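Local coordinates for protein beta-hexosaminidase Amuc_2018 (Akkermansia muciniphila, PDB 6JEB) that hydrolyses terminal non-reducing N-acetylglucosamine and N-acetylgalactosamine residues from glycans, as a zinc-binding beta-N-acetylhexosaminidase of glycoside hydrolase family 20, at residues Gly327-Ala339 with Pro380-Ile392. Numbering follows the deposited sequence. Where two conformers were deposited one is given.
Sequences GQALQSIEKTKKA and PAFGKPEKEAGHI
NE2 of H391 meets two acceptors of helix 329-339 at once: T336 OG1, lying in the imidazole plane at 3.0 Å, and I333 O, also at 3.0 Å. The single N-H is shared between them, hence the bent bond to I333 O (130°), though the approach is on a carbonyl lone pair. That carbonyl already takes K337 N in the helix, while T336 OG1 donates a hydrogen bond to S332 O and can still accept from NE2. CB of K337 lies over one face of the imidazole. Replacing H391 by alanine is likely to leave T336 OG1 and I333 O without this donor and cost a bridging water its ND1 partner. K337 runs extended through chi3, then bends at chi4 (62°), and NZ donates to that water and to K387 O (2.6 Å), nearly in line with the C=O; both probably offset the nearby charge of K387 NZ. Beside this polar patch I333 suits its place by branching: CG2 packs on CD of K384, CD1 on CD1 of I392 (3.9 Å). Near the helix start, CB of small A329 makes a CH-pi contact with one face of F382, 3.9 Å from the ring centroid, and L330 CD2 touches F382 CB. I333 and F382 also rest on strand 342-345, so the contact joins a TIM-barrel helix to the segment leading into strand 392-399. Directional hydrogen bonds probably set the register here, which the less specific apolar contacts alone would not.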
loop_
_atom_site.group_PDB
_atom_site.type_symbol
_atom_site.label_atom_id
_atom_site.label_comp_id
_atom_site.label_asym_id
_atom_site.label_seq_id
_atom_site.Cartn_x
_atom_site.Cartn_y
_atom_site.Cartn_z
ATOM N N GLY A 327 -11.009 6.651 -13.983
ATOM C CA GLY A 327 -11.224 6.702 -15.413
ATOM C C GLY A 327 -9.974 6.693 -16.262
ATOM O O GLY A 327 -10.085 6.762 -17.490
ATOM N N GLN A 328 -8.789 6.602 -15.661
ATOM C CA GLN A 328 -7.537 6.769 -16.388
ATOM C C GLN A 328 -6.707 5.495 -16.476
ATOM O O GLN A 328 -5.558 5.558 -16.922
ATOM C CB GLN A 328 -6.705 7.895 -15.762
ATOM C CG GLN A 328 -7.336 9.267 -15.890
ATOM C CD GLN A 328 -7.495 9.689 -17.339
ATOM O OE1 GLN A 328 -6.592 9.502 -18.157
ATOM N NE2 GLN A 328 -8.653 10.251 -17.666
ATOM N N ALA A 329 -7.255 4.344 -16.075
ATOM C CA ALA A 329 -6.444 3.131 -15.980
ATOM C C ALA A 329 -5.884 2.718 -17.337
ATOM O O ALA A 329 -4.677 2.477 -17.474
ATOM C CB ALA A 329 -7.261 1.993 -15.366
ATOM N N LEU A 330 -6.747 2.620 -18.351
ATOM C CA LEU A 330 -6.295 2.167 -19.664
ATOM C C LEU A 330 -5.295 3.141 -20.273
ATOM O O LEU A 330 -4.255 2.727 -20.800
ATOM C CB LEU A 330 -7.494 1.976 -20.589
ATOM C CG LEU A 330 -8.448 0.874 -20.140
ATOM C CD1 LEU A 330 -9.764 0.963 -20.895
ATOM C CD2 LEU A 330 -7.794 -0.478 -20.357
ATOM N N GLN A 331 -5.589 4.439 -20.201
ATOM C CA GLN A 331 -4.661 5.431 -20.730
ATOM C C GLN A 331 -3.326 5.378 -20.001
ATOM O O GLN A 331 -2.265 5.524 -20.620
ATOM C CB GLN A 331 -5.281 6.827 -20.638
ATOM C CG GLN A 331 -6.656 6.951 -21.292
ATOM C CD GLN A 331 -7.808 6.647 -20.335
ATOM O OE1 GLN A 331 -7.825 5.612 -19.658
ATOM N NE2 GLN A 331 -8.775 7.558 -20.275
ATOM N N SER A 332 -3.354 5.149 -18.684
ATOM C CA SER A 332 -2.115 5.075 -17.919
ATOM C C SER A 332 -1.273 3.879 -18.338
ATOM O O SER A 332 -0.048 3.990 -18.462
ATOM C CB SER A 332 -2.428 5.014 -16.426
ATOM O OG SER A 332 -3.123 6.178 -16.013
ATOM N N ILE A 333 -1.908 2.725 -18.552
ATOM C CA ILE A 333 -1.173 1.550 -19.011
ATOM C C ILE A 333 -0.475 1.850 -20.331
ATOM O O ILE A 333 0.715 1.560 -20.510
ATOM C CB ILE A 333 -2.112 0.333 -19.118
ATOM C CG1 ILE A 333 -2.649 -0.052 -17.735
ATOM C CG2 ILE A 333 -1.388 -0.845 -19.762
ATOM C CD1 ILE A 333 -3.768 -1.072 -17.782
ATOM N N GLU A 334 -1.201 2.480 -21.255
ATOM C CA GLU A 334 -0.662 2.750 -22.584
ATOM C C GLU A 334 0.445 3.797 -22.533
ATOM O O GLU A 334 1.501 3.632 -23.157
ATOM C CB GLU A 334 -1.790 3.201 -23.513
ATOM C CG GLU A 334 -1.321 3.833 -24.810
ATOM C CD GLU A 334 -2.475 4.329 -25.655
ATOM O OE1 GLU A 334 -3.325 3.502 -26.042
ATOM O OE2 GLU A 334 -2.540 5.548 -25.921
ATOM N N LYS A 335 0.222 4.887 -21.791
ATOM C CA LYS A 335 1.205 5.967 -21.757
ATOM C C LYS A 335 2.473 5.559 -21.011
ATOM O O LYS A 335 3.577 5.955 -21.399
ATOM C CB LYS A 335 0.598 7.229 -21.137
ATOM C CG LYS A 335 -0.525 7.858 -21.946
ATOM C CD LYS A 335 -0.063 8.279 -23.331
ATOM C CE LYS A 335 -1.242 8.733 -24.182
ATOM N NZ LYS A 335 -1.188 8.184 -25.567
ATOM N N THR A 336 2.343 4.790 -19.927
ATOM C CA THR A 336 3.547 4.362 -19.220
ATOM C C THR A 336 4.372 3.402 -20.067
ATOM O O THR A 336 5.608 3.454 -20.045
ATOM C CB THR A 336 3.206 3.754 -17.858
ATOM O OG1 THR A 336 2.260 2.690 -18.020
ATOM C CG2 THR A 336 2.643 4.819 -16.921
ATOM N N LYS A 337 3.715 2.518 -20.820
ATOM C CA LYS A 337 4.454 1.652 -21.730
ATOM C C LYS A 337 5.230 2.481 -22.747
ATOM O O LYS A 337 6.418 2.239 -22.984
ATOM C CB LYS A 337 3.505 0.686 -22.437
ATOM C CG LYS A 337 4.218 -0.244 -23.411
ATOM C CD LYS A 337 3.241 -1.060 -24.230
ATOM C CE LYS A 337 3.962 -1.806 -25.339
ATOM N NZ LYS A 337 4.950 -2.778 -24.789
ATOM N N LYS A 338 4.572 3.481 -23.342
ATOM C CA LYS A 338 5.235 4.307 -24.349
ATOM C C LYS A 338 6.406 5.080 -23.759
ATOM O O LYS A 338 7.411 5.302 -24.447
ATOM C CB LYS A 338 4.242 5.281 -24.983
ATOM C CG LYS A 338 3.139 4.628 -25.791
ATOM C CD LYS A 338 2.369 5.659 -26.607
ATOM C CE LYS A 338 1.111 5.057 -27.211
ATOM N NZ LYS A 338 1.386 3.754 -27.869
ATOM N N ALA A 339 6.300 5.490 -22.497
ATOM C CA ALA A 339 7.339 6.269 -21.840
ATOM C C ALA A 339 8.407 5.408 -21.182
ATOM O O ALA A 339 9.348 5.955 -20.599
ATOM C CB ALA A 339 6.720 7.204 -20.795
ATOM N N PRO A 380 -5.798 -6.366 -12.872
ATOM C CA PRO A 380 -4.828 -5.257 -12.952
ATOM C C PRO A 380 -4.403 -4.915 -14.363
ATOM O O PRO A 380 -4.047 -3.758 -14.627
ATOM C CB PRO A 380 -3.652 -5.765 -12.107
ATOM C CG PRO A 380 -4.293 -6.686 -11.118
ATOM C CD PRO A 380 -5.363 -7.398 -11.912
ATOM N N ALA A 381 -4.448 -5.881 -15.283
ATOM C CA ALA A 381 -4.084 -5.658 -16.676
ATOM C C ALA A 381 -5.250 -5.181 -17.527
ATOM O O ALA A 381 -5.039 -4.845 -18.697
ATOM C CB ALA A 381 -3.513 -6.940 -17.285
ATOM N N PHE A 382 -6.461 -5.137 -16.972
ATOM C CA PHE A 382 -7.645 -4.684 -17.701
ATOM C C PHE A 382 -7.806 -5.408 -19.036
ATOM O O PHE A 382 -8.159 -4.811 -20.057
ATOM C CB PHE A 382 -7.660 -3.161 -17.852
ATOM C CG PHE A 382 -7.983 -2.449 -16.580
ATOM C CD1 PHE A 382 -7.009 -2.241 -15.618
ATOM C CD2 PHE A 382 -9.274 -2.014 -16.327
ATOM C CE1 PHE A 382 -7.316 -1.604 -14.429
ATOM C CE2 PHE A 382 -9.584 -1.371 -15.143
ATOM C CZ PHE A 382 -8.603 -1.167 -14.191
ATOM N N GLY A 383 -7.532 -6.712 -19.022
ATOM C CA GLY A 383 -7.696 -7.550 -20.189
ATOM C C GLY A 383 -6.645 -7.387 -21.262
ATOM O O GLY A 383 -6.769 -8.016 -22.321
ATOM N N LYS A 384 -5.611 -6.579 -21.029
ATOM C CA LYS A 384 -4.629 -6.307 -22.064
ATOM C C LYS A 384 -3.594 -7.428 -22.139
ATOM O O LYS A 384 -3.251 -8.036 -21.121
ATOM C CB LYS A 384 -3.927 -4.980 -21.793
ATOM C CG LYS A 384 -4.828 -3.760 -21.933
ATOM C CD LYS A 384 -4.014 -2.477 -22.020
ATOM C CE LYS A 384 -4.357 -1.700 -23.292
ATOM N NZ LYS A 384 -3.160 -1.087 -23.945
ATOM N N PRO A 385 -3.085 -7.718 -23.334
ATOM C CA PRO A 385 -2.095 -8.791 -23.479
ATOM C C PRO A 385 -0.737 -8.379 -22.929
ATOM O O PRO A 385 -0.456 -7.207 -22.672
ATOM C CB PRO A 385 -2.041 -9.021 -24.991
ATOM C CG PRO A 385 -2.424 -7.704 -25.577
ATOM C CD PRO A 385 -3.424 -7.095 -24.625
ATOM N N GLU A 386 0.119 -9.391 -22.762
ATOM C CA GLU A 386 1.416 -9.195 -22.117
ATOM C C GLU A 386 2.283 -8.199 -22.879
ATOM O O GLU A 386 3.049 -7.443 -22.271
ATOM C CB GLU A 386 2.132 -10.541 -21.979
ATOM C CG GLU A 386 3.554 -10.463 -21.440
ATOM C CD GLU A 386 3.614 -10.196 -19.947
ATOM O OE1 GLU A 386 2.557 -10.243 -19.280
ATOM O OE2 GLU A 386 4.728 -9.940 -19.437
ATOM N N LYS A 387 2.192 -8.186 -24.210
ATOM C CA LYS A 387 2.964 -7.210 -24.970
ATOM C C LYS A 387 2.521 -5.780 -24.682
ATOM O O LYS A 387 3.328 -4.854 -24.812
ATOM C CB LYS A 387 2.916 -7.513 -26.471
ATOM C CG LYS A 387 3.911 -6.694 -27.287
ATOM C CD LYS A 387 5.310 -6.792 -26.684
ATOM C CE LYS A 387 5.980 -5.428 -26.573
ATOM N NZ LYS A 387 7.123 -5.458 -25.616
ATOM N N GLU A 388 1.271 -5.581 -24.263
ATOM C CA GLU A 388 0.784 -4.248 -23.936
ATOM C C GLU A 388 0.828 -3.932 -22.448
ATOM O O GLU A 388 0.812 -2.751 -22.084
ATOM C CB GLU A 388 -0.655 -4.069 -24.431
ATOM C CG GLU A 388 -0.801 -4.142 -25.947
ATOM C CD GLU A 388 -2.248 -4.063 -26.393
ATOM O OE1 GLU A 388 -3.075 -3.498 -25.645
ATOM O OE2 GLU A 388 -2.562 -4.576 -27.487
ATOM N N ALA A 389 0.890 -4.944 -21.581
ATOM C CA ALA A 389 0.734 -4.721 -20.147
ATOM C C ALA A 389 1.796 -5.409 -19.295
ATOM O O ALA A 389 1.633 -5.487 -18.069
ATOM C CB ALA A 389 -0.671 -5.129 -19.690
ATOM N N GLY A 390 2.883 -5.889 -19.896
ATOM C CA GLY A 390 3.891 -6.605 -19.132
ATOM C C GLY A 390 4.697 -5.740 -18.190
ATOM O O GLY A 390 5.390 -6.279 -17.320
ATOM N N HIS A 391 4.629 -4.422 -18.348
ATOM C CA HIS A 391 5.290 -3.488 -17.451
ATOM C C HIS A 391 4.488 -3.232 -16.180
ATOM O O HIS A 391 4.938 -2.460 -15.325
ATOM C CB HIS A 391 5.555 -2.168 -18.185
ATOM C CG HIS A 391 4.307 -1.475 -18.632
ATOM N ND1 HIS A 391 3.412 -2.051 -19.508
ATOM C CD2 HIS A 391 3.801 -0.260 -18.317
ATOM C CE1 HIS A 391 2.408 -1.218 -19.715
ATOM N NE2 HIS A 391 2.617 -0.126 -18.999
ATOM N N ILE A 392 3.323 -3.856 -16.035
ATOM C CA ILE A 392 2.556 -3.774 -14.795
ATOM C C ILE A 392 3.184 -4.724 -13.784
ATOM O O ILE A 392 3.298 -5.930 -14.035
ATOM C CB ILE A 392 1.077 -4.111 -15.027
ATOM C CG1 ILE A 392 0.438 -3.083 -15.962
ATOM C CG2 ILE A 392 0.326 -4.182 -13.694
ATOM C CD1 ILE A 392 -0.969 -3.453 -16.412
HETATM O O HOH W 1 4.590 -3.515 -21.846
#